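Local coordinates for protein Ves (Pseudomonas fluorescens, PDB 5V00) that is of uncertain molecular function but, as the bicupin HutD, is involved in histidine utilization in Pseudomonas, at residues W47-A52 and F116-S121; A64-V69 and P122-A127; M78-D83 and S102-R107. All coordinates share one frame; numbering follows the deposited sequence. Where two conformers were deposited one is given.

Interaction 1: W47-A52 and F116-S121. With FMT (formic acid), chain I.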
# COMPACT_ATOMS: atom_id res chain seq x y z
N TRP B 47 9.38 -0.92 -10.39
CA TRP B 47 8.76 -2.27 -10.28
C TRP B 47 7.39 -2.15 -9.71
O TRP B 47 7.04 -1.17 -9.01
CB TRP B 47 9.61 -3.23 -9.44
CG TRP B 47 9.76 -2.85 -8.00
CD1 TRP B 47 10.86 -2.32 -7.44
CD2 TRP B 47 8.88 -3.14 -6.93
NE1 TRP B 47 10.64 -2.09 -6.11
CE2 TRP B 47 9.42 -2.59 -5.79
CE3 TRP B 47 7.62 -3.68 -6.85
CZ2 TRP B 47 8.78 -2.71 -4.56
CZ3 TRP B 47 6.99 -3.83 -5.62
CH2 TRP B 47 7.57 -3.31 -4.52
N ARG B 48 6.50 -3.08 -10.10
CA ARG B 48 5.16 -3.05 -9.73
C ARG B 48 4.67 -4.49 -9.56
O ARG B 48 5.02 -5.34 -10.33
CB ARG B 48 4.28 -2.28 -10.75
CG ARG B 48 4.59 -0.79 -10.92
CD ARG B 48 3.67 -0.01 -11.89
NE ARG B 48 4.13 1.38 -11.89
CZ ARG B 48 3.57 2.36 -12.60
NH1 ARG B 48 2.52 2.11 -13.37
NH2 ARG B 48 4.02 3.60 -12.50
N LEU B 49 3.86 -4.72 -8.54
CA LEU B 49 3.23 -6.03 -8.27
C LEU B 49 1.75 -5.83 -8.34
O LEU B 49 1.20 -4.88 -7.73
CB LEU B 49 3.62 -6.53 -6.88
CG LEU B 49 3.67 -7.98 -6.67
CD1 LEU B 49 4.76 -8.61 -7.55
CD2 LEU B 49 3.99 -8.25 -5.17
N SER B 50 1.02 -6.75 -9.00
CA SER B 50 -0.42 -6.63 -9.17
C SER B 50 -1.08 -7.98 -9.42
O SER B 50 -0.40 -8.95 -9.67
CB SER B 50 -0.76 -5.66 -10.32
OG SER B 50 -0.28 -6.12 -11.58
N ILE B 51 -2.38 -7.99 -9.39
CA ILE B 51 -3.15 -9.14 -9.84
C ILE B 51 -3.99 -8.64 -11.04
O ILE B 51 -4.76 -7.65 -10.92
CB ILE B 51 -4.02 -9.68 -8.76
CG1 ILE B 51 -3.22 -10.20 -7.57
CG2 ILE B 51 -4.84 -10.89 -9.31
CD1 ILE B 51 -4.05 -10.58 -6.36
N ALA B 52 -3.97 -9.38 -12.14
CA ALA B 52 -4.74 -9.03 -13.36
C ALA B 52 -5.82 -10.04 -13.51
O ALA B 52 -5.56 -11.24 -13.35
CB ALA B 52 -3.84 -9.05 -14.57
N PHE B 116 -0.88 -13.43 -11.20
CA PHE B 116 0.02 -12.62 -10.33
C PHE B 116 1.10 -12.06 -11.18
O PHE B 116 1.82 -12.82 -11.87
CB PHE B 116 0.54 -13.51 -9.20
CG PHE B 116 1.52 -12.85 -8.32
CD1 PHE B 116 1.14 -11.78 -7.53
CD2 PHE B 116 2.80 -13.32 -8.25
CE1 PHE B 116 2.09 -11.21 -6.67
CE2 PHE B 116 3.77 -12.71 -7.42
CZ PHE B 116 3.37 -11.68 -6.56
N ASN B 117 1.20 -10.72 -11.25
CA ASN B 117 2.10 -10.02 -12.15
C ASN B 117 3.23 -9.28 -11.46
O ASN B 117 2.95 -8.40 -10.61
CB ASN B 117 1.31 -8.94 -12.90
CG ASN B 117 0.40 -9.51 -14.06
OD1 ASN B 117 0.31 -10.72 -14.31
ND2 ASN B 117 -0.28 -8.60 -14.78
N LEU B 118 4.47 -9.60 -11.82
CA LEU B 118 5.63 -8.77 -11.53
C LEU B 118 6.06 -8.08 -12.78
O LEU B 118 6.25 -8.74 -13.85
CB LEU B 118 6.78 -9.60 -10.99
CG LEU B 118 8.11 -8.99 -10.88
CD1 LEU B 118 8.06 -7.86 -9.86
CD2 LEU B 118 9.15 -9.99 -10.50
N ILE B 119 6.32 -6.78 -12.72
CA ILE B 119 7.03 -6.11 -13.78
C ILE B 119 8.12 -5.23 -13.20
O ILE B 119 7.88 -4.57 -12.14
CB ILE B 119 6.07 -5.33 -14.65
CG1 ILE B 119 6.78 -4.61 -15.80
CG2 ILE B 119 5.28 -4.29 -13.84
CD1 ILE B 119 5.81 -4.05 -16.82
N TYR B 120 9.29 -5.24 -13.80
CA TYR B 120 10.39 -4.37 -13.32
C TYR B 120 11.26 -3.90 -14.44
O TYR B 120 11.34 -4.53 -15.49
CB TYR B 120 11.25 -5.08 -12.26
CG TYR B 120 12.08 -6.23 -12.79
CD1 TYR B 120 11.56 -7.52 -12.92
CD2 TYR B 120 13.37 -6.03 -13.14
CE1 TYR B 120 12.29 -8.52 -13.53
CE2 TYR B 120 14.16 -7.05 -13.63
CZ TYR B 120 13.60 -8.32 -13.84
OH TYR B 120 14.35 -9.33 -14.38
N SER B 121 11.97 -2.81 -14.19
CA SER B 121 13.00 -2.25 -15.10
C SER B 121 14.33 -2.90 -14.83
O SER B 121 14.92 -2.68 -13.75
CB SER B 121 13.15 -0.72 -14.90
OG SER B 121 14.33 -0.31 -15.49
C FMT I . -1.79 -8.42 -18.71
O1 FMT I . -1.31 -9.02 -17.70
O2 FMT I . -1.07 -7.43 -19.30
O HOH W 1 -0.88 -5.81 -14.09
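L49 brings its isobutyl end obliquely against the F116 ring, CD1 lying 3.5 Å from CZ and CG almost as close to CE1 and CZ. Both side chains hold CG anti to the backbone N (chi1 -151° for L49, 176° for F116), and this brings their ends together although the two residues are not a cross-strand pair; F116 also stacks on F148. L118, the true partner of L49, adds a looser contact between the two CD1 methyls. Further along the same face W47 meets Y120 through the CB atoms alone, 3.8 Å apart, while the W47 indole stands edge-to-face with Y125. The opposite face carries R48, S50, I119 and N117. There S50 OG sits 3.5 Å from N117 CB, and one water joins S50 OG to N117 ND2 (2.9 Å to ND2, with the water accepting). The same amide nitrogen gives a 3.1 Å hydrogen bond to O1 of a formic acid molecule, probably from the crystallisation liquor, that R68 also holds. Four backbone bonds tie the antiparallel strands, N117 N to S50 O being nearly straight at 172°. Chemically the ladder is two-sided: leucine and aromatic groups fill one face, whereas the other is polar and hydrated at its S50-N117 end and apolar at I119, which packs on F45, F63 and Y66. The polar patch can evidently bind a small carboxylic group, and such molecules often mark pockets.

Interaction 2: A64-V69 and P122-A127. With FMT (formic acid), chain I.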
# COMPACT_ATOMS: atom_id res chain seq x y z
N ALA B 64 7.47 -1.42 -23.09
CA ALA B 64 8.79 -1.49 -23.65
C ALA B 64 9.90 -1.14 -22.64
O ALA B 64 9.74 -0.19 -21.88
CB ALA B 64 8.92 -0.57 -24.91
N GLY B 65 10.96 -1.95 -22.62
CA GLY B 65 12.10 -1.80 -21.71
C GLY B 65 11.97 -2.50 -20.35
O GLY B 65 12.90 -2.41 -19.51
N TYR B 66 10.80 -3.06 -20.06
CA TYR B 66 10.54 -3.71 -18.77
C TYR B 66 10.64 -5.21 -18.95
O TYR B 66 10.44 -5.72 -20.06
CB TYR B 66 9.16 -3.36 -18.25
CG TYR B 66 9.12 -1.88 -17.81
CD1 TYR B 66 8.74 -0.89 -18.70
CD2 TYR B 66 9.54 -1.49 -16.54
CE1 TYR B 66 8.69 0.46 -18.33
CE2 TYR B 66 9.50 -0.15 -16.16
CZ TYR B 66 9.12 0.81 -17.08
OH TYR B 66 9.07 2.14 -16.73
N GLN B 67 10.91 -5.91 -17.87
CA GLN B 67 10.81 -7.39 -17.82
C GLN B 67 9.54 -7.77 -17.09
O GLN B 67 9.23 -7.20 -16.05
CB GLN B 67 12.03 -7.98 -17.11
CG GLN B 67 11.98 -9.47 -16.85
CD GLN B 67 12.22 -10.24 -18.17
OE1 GLN B 67 13.19 -9.99 -18.86
NE2 GLN B 67 11.37 -11.20 -18.46
N ARG B 68 8.83 -8.80 -17.55
CA ARG B 68 7.61 -9.29 -16.90
C ARG B 68 7.78 -10.73 -16.47
O ARG B 68 8.51 -11.50 -17.11
CB ARG B 68 6.42 -9.21 -17.81
CG ARG B 68 6.12 -7.79 -18.31
CD ARG B 68 4.77 -7.65 -18.94
NE ARG B 68 3.67 -8.03 -18.07
CZ ARG B 68 2.38 -7.97 -18.36
NH1 ARG B 68 1.93 -7.71 -19.63
NH2 ARG B 68 1.55 -8.32 -17.45
N VAL B 69 7.18 -11.07 -15.32
CA VAL B 69 7.01 -12.45 -14.96
C VAL B 69 5.58 -12.57 -14.49
O VAL B 69 5.15 -11.95 -13.49
CB VAL B 69 7.99 -12.95 -13.85
CG1 VAL B 69 7.81 -14.48 -13.66
CG2 VAL B 69 9.42 -12.60 -14.20
N PRO B 122 14.90 -3.67 -15.79
CA PRO B 122 16.17 -4.27 -15.56
C PRO B 122 17.33 -3.27 -15.44
O PRO B 122 18.36 -3.57 -14.85
CB PRO B 122 16.37 -5.20 -16.77
CG PRO B 122 15.04 -5.41 -17.31
CD PRO B 122 14.23 -4.18 -17.02
N GLU B 123 17.14 -2.09 -16.01
CA GLU B 123 18.13 -1.03 -15.89
C GLU B 123 18.17 -0.53 -14.46
O GLU B 123 19.24 -0.19 -14.00
CB GLU B 123 17.74 0.12 -16.83
CG GLU B 123 18.68 1.29 -16.85
CD GLU B 123 18.40 2.24 -18.01
OE1 GLU B 123 19.01 3.32 -18.01
OE2 GLU B 123 17.56 1.91 -18.89
N ARG B 124 17.05 -0.54 -13.77
CA ARG B 124 16.99 0.04 -12.45
C ARG B 124 17.01 -0.97 -11.26
O ARG B 124 17.40 -0.57 -10.15
CB ARG B 124 15.80 0.91 -12.37
CG ARG B 124 15.94 2.13 -13.26
CD ARG B 124 14.80 3.07 -13.09
NE ARG B 124 13.62 2.79 -13.85
CZ ARG B 124 13.45 2.91 -15.19
NH1 ARG B 124 14.47 3.23 -16.01
NH2 ARG B 124 12.24 2.66 -15.74
N TYR B 125 16.61 -2.22 -11.49
CA TYR B 125 16.51 -3.20 -10.41
C TYR B 125 17.09 -4.54 -10.76
O TYR B 125 16.90 -5.08 -11.85
CB TYR B 125 15.05 -3.43 -10.04
CG TYR B 125 14.54 -2.31 -9.21
CD1 TYR B 125 14.08 -1.10 -9.78
CD2 TYR B 125 14.61 -2.42 -7.81
CE1 TYR B 125 13.63 -0.05 -8.95
CE2 TYR B 125 14.21 -1.35 -6.99
CZ TYR B 125 13.74 -0.17 -7.58
OH TYR B 125 13.31 0.92 -6.83
N HIS B 126 17.76 -5.12 -9.78
CA HIS B 126 17.98 -6.55 -9.71
C HIS B 126 16.73 -7.23 -9.17
O HIS B 126 15.98 -6.59 -8.38
CB HIS B 126 19.15 -6.91 -8.89
CG HIS B 126 20.45 -6.81 -9.63
ND1 HIS B 126 20.78 -7.74 -10.60
CD2 HIS B 126 21.52 -5.97 -9.51
CE1 HIS B 126 21.96 -7.42 -11.12
NE2 HIS B 126 22.42 -6.35 -10.50
N ALA B 127 16.47 -8.47 -9.57
CA ALA B 127 15.22 -9.16 -9.25
C ALA B 127 15.47 -10.65 -9.09
O ALA B 127 16.34 -11.25 -9.75
CB ALA B 127 14.17 -8.94 -10.36
C FMT I . -1.79 -8.42 -18.71
O1 FMT I . -1.31 -9.02 -17.70
O2 FMT I . -1.07 -7.43 -19.30
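The phenol of Y66 and the guanidinium of R124 meet obliquely, their planes 81° apart. Y66 OH lies at the edge of the R124 guanidinium and in its plane, 3.4 Å from NH2, while CE2 and CZ of the ring are each 3.9 Å from that same nitrogen. The firmer partners of both groups belong to F45: Y66 OH is hydrogen-bonded to its backbone N, R124 NH2 to its carbonyl oxygen, and its ring stacks on that of Y66. The third flat group, the R68 guanidinium, turns the other way and takes a formic acid molecule at its edge, in plane. NH1 binds its O2 at 3.0 Å and NH2 binds its O1 at 3.0 Å, a bidentate pair of hydrogen bonds supplemented by a weak bond from NH2 to O2.

The rest of the contact is made by the P122 ring. Its CD sits 3.3 Å from G65 O, and its CG lies 4.0 Å from Q67 CB. Q67 has CG anti to the backbone N (chi1 173°) and then bends at chi2, which folds its amide back along its own strand so that NE2 donates to R68 O at 3.2 Å.

This is a surface contact between the loop entering strand 67-74 and the turn between strands 113-120 and 125-132. Strand 113-120 is the sheet neighbour of 67-74, whereas 125-132 edges a different, five-stranded sheet, beside 184-191, so P122 and R124 meet the loop before strand 67-74 and its first residue, Q67, just where the chain crosses from one sheet to the other.

Interaction 3: M78-D83 and S102-R107. With FMT (formic acid), chain K.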
# COMPACT_ATOMS: atom_id res chain seq x y z
N MET B 78 -4.39 -20.65 -19.32
CA MET B 78 -4.60 -20.00 -20.61
C MET B 78 -3.41 -20.16 -21.52
O MET B 78 -2.40 -20.75 -21.13
CB MET B 78 -5.07 -18.52 -20.43
CG MET B 78 -4.08 -17.75 -19.58
SD MET B 78 -2.56 -17.32 -20.31
CE MET B 78 -2.15 -16.00 -19.00
N VAL B 79 -3.57 -19.74 -22.79
CA VAL B 79 -2.53 -19.83 -23.78
C VAL B 79 -2.05 -18.51 -24.25
O VAL B 79 -2.84 -17.64 -24.66
CB VAL B 79 -3.07 -20.65 -25.04
CG1 VAL B 79 -2.07 -20.56 -26.15
CG2 VAL B 79 -3.25 -22.07 -24.59
N LEU B 80 -0.75 -18.30 -24.21
CA LEU B 80 -0.15 -17.11 -24.73
C LEU B 80 0.55 -17.29 -26.03
O LEU B 80 1.24 -18.29 -26.25
CB LEU B 80 0.96 -16.54 -23.74
CG LEU B 80 0.52 -15.94 -22.46
CD1 LEU B 80 1.78 -15.23 -21.89
CD2 LEU B 80 -0.58 -14.90 -22.57
N THR B 81 0.42 -16.28 -26.91
CA THR B 81 1.23 -16.21 -28.06
C THR B 81 2.14 -15.00 -27.93
O THR B 81 1.64 -13.88 -27.81
CB THR B 81 0.35 -16.11 -29.35
OG1 THR B 81 -0.52 -17.25 -29.38
CG2 THR B 81 1.18 -16.11 -30.58
N VAL B 82 3.44 -15.21 -27.97
CA VAL B 82 4.45 -14.15 -27.80
C VAL B 82 5.19 -13.99 -29.12
O VAL B 82 5.88 -14.94 -29.57
CB VAL B 82 5.48 -14.56 -26.75
CG1 VAL B 82 6.49 -13.45 -26.49
CG2 VAL B 82 4.70 -14.94 -25.50
N ASP B 83 5.08 -12.80 -29.70
CA ASP B 83 5.77 -12.47 -30.97
C ASP B 83 5.50 -13.53 -32.05
O ASP B 83 6.42 -13.99 -32.71
CB ASP B 83 7.22 -12.32 -30.76
CG ASP B 83 7.55 -11.17 -29.75
OD1 ASP B 83 6.86 -10.17 -29.82
OD2 ASP B 83 8.48 -11.34 -28.97
N SER B 102 7.72 -7.32 -26.15
CA SER B 102 7.08 -8.32 -26.99
C SER B 102 5.65 -8.02 -27.24
O SER B 102 4.93 -7.46 -26.43
CB SER B 102 7.18 -9.75 -26.40
OG SER B 102 8.55 -10.25 -26.49
N GLN B 103 5.16 -8.51 -28.40
CA GLN B 103 3.72 -8.41 -28.64
C GLN B 103 3.08 -9.72 -28.18
O GLN B 103 3.51 -10.78 -28.66
CB GLN B 103 3.45 -8.16 -30.18
CG GLN B 103 2.00 -8.32 -30.64
CD GLN B 103 1.99 -8.68 -32.17
OE1 GLN B 103 1.89 -9.85 -32.56
NE2 GLN B 103 2.20 -7.68 -33.01
N VAL B 104 2.08 -9.64 -27.31
CA VAL B 104 1.56 -10.81 -26.60
C VAL B 104 0.12 -10.82 -26.65
O VAL B 104 -0.52 -9.79 -26.45
CB VAL B 104 2.07 -10.89 -25.10
CG1 VAL B 104 1.39 -12.02 -24.35
CG2 VAL B 104 3.55 -10.97 -25.08
N SER B 105 -0.50 -12.00 -26.91
CA SER B 105 -1.89 -12.10 -26.79
C SER B 105 -2.23 -13.38 -26.06
O SER B 105 -1.47 -14.34 -26.07
CB SER B 105 -2.60 -11.99 -28.19
OG SER B 105 -2.24 -13.09 -28.92
N CYS B 106 -3.36 -13.35 -25.44
CA CYS B 106 -3.86 -14.40 -24.61
C CYS B 106 -5.15 -15.00 -25.16
O CYS B 106 -6.08 -14.24 -25.52
CB CYS B 106 -4.19 -13.77 -23.25
SG CYS B 106 -4.82 -14.80 -22.00
N ARG B 107 -5.25 -16.32 -25.15
CA ARG B 107 -6.46 -17.04 -25.48
C ARG B 107 -6.96 -17.83 -24.33
O ARG B 107 -6.25 -18.70 -23.75
CB ARG B 107 -6.23 -17.97 -26.77
CG ARG B 107 -7.48 -18.68 -27.21
CD ARG B 107 -7.23 -19.40 -28.55
NE ARG B 107 -6.15 -20.37 -28.53
CZ ARG B 107 -6.28 -21.68 -28.21
NH1 ARG B 107 -7.48 -22.20 -27.86
NH2 ARG B 107 -5.22 -22.47 -28.21
C FMT K . 1.05 -12.13 -30.25
O1 FMT K . -0.14 -12.27 -30.61
O2 FMT K . 2.11 -12.47 -30.99
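L80, V104 and C106 form the apolar centre, with CD2 of L80 3.8 Å from C106 CB and 3.9 Å from V104 CG1. L80 holds CG anti to its carbonyl carbon (chi1 -70°), which swings this branch across to the facing strand. V82 lies alongside V104, pointing the same way, and its CG1 also touches S102 CB. At the other end the M78 chain, bent at chi2, curls back so that SD comes 3.8 Å from C106 SG, a packing of two sulphurs between antiparallel strands.

The reverse face carries V79, T81, S105 and R107. V79 and R107 run side by side, and the arginine bends at chi3 to bring NH2 near V79 CG2, although the polar partner of NH2 is Q87. S105 OG donates to O1 of a second formate at 2.8 Å; that formate is also bound by G84 N and probably comes from the crystallisation liquor.

Between the two faces runs a regular antiparallel ladder, with paired backbone bonds at V79-R107 and T81-S105. Its polar end is D83, whose positive phi (50°) turns the chain out of the strand. D83 N still donates to Q103 O, while the carboxylate reaches back with both oxygens: OD1 accepts from Q103 N at 2.8 Å and OD2 from S102 OG at 2.7 Å, each met on the syn side and somewhat out of the carboxylate plane. Two donors thus fix its rotation.

These are the two central strands of a four-stranded antiparallel sheet: 88-90 pairs with 78-82, and 58-59 with 104-108. The L80 face packs against F96 and F98 of strand 96-99, F60 and L90, as expected for one wall of a cupin barrel.

In the fold
Interactions 1 and 2 are neighbours, with centres about 10 Å apart, and they touch: strand 113-120 lies between 47-54 and 67-74 in the six-stranded sheet, so Q67 and V69 pair with Y120 and L118. They share one bound formic acid molecule. Interaction 3 belongs to a separate four-stranded sheet, its centre about 17 Å from that of interaction 1 and 19 Å from that of interaction 2, without touching either. Along the chain, interactions 1 and 2 interlock and interaction 3 is nested within both. Interaction 1 thus pairs strands within one sheet, interaction 3 within the other, and interaction 2 sits at the turn leading into strand 125-132, probably the start of the second cupin half.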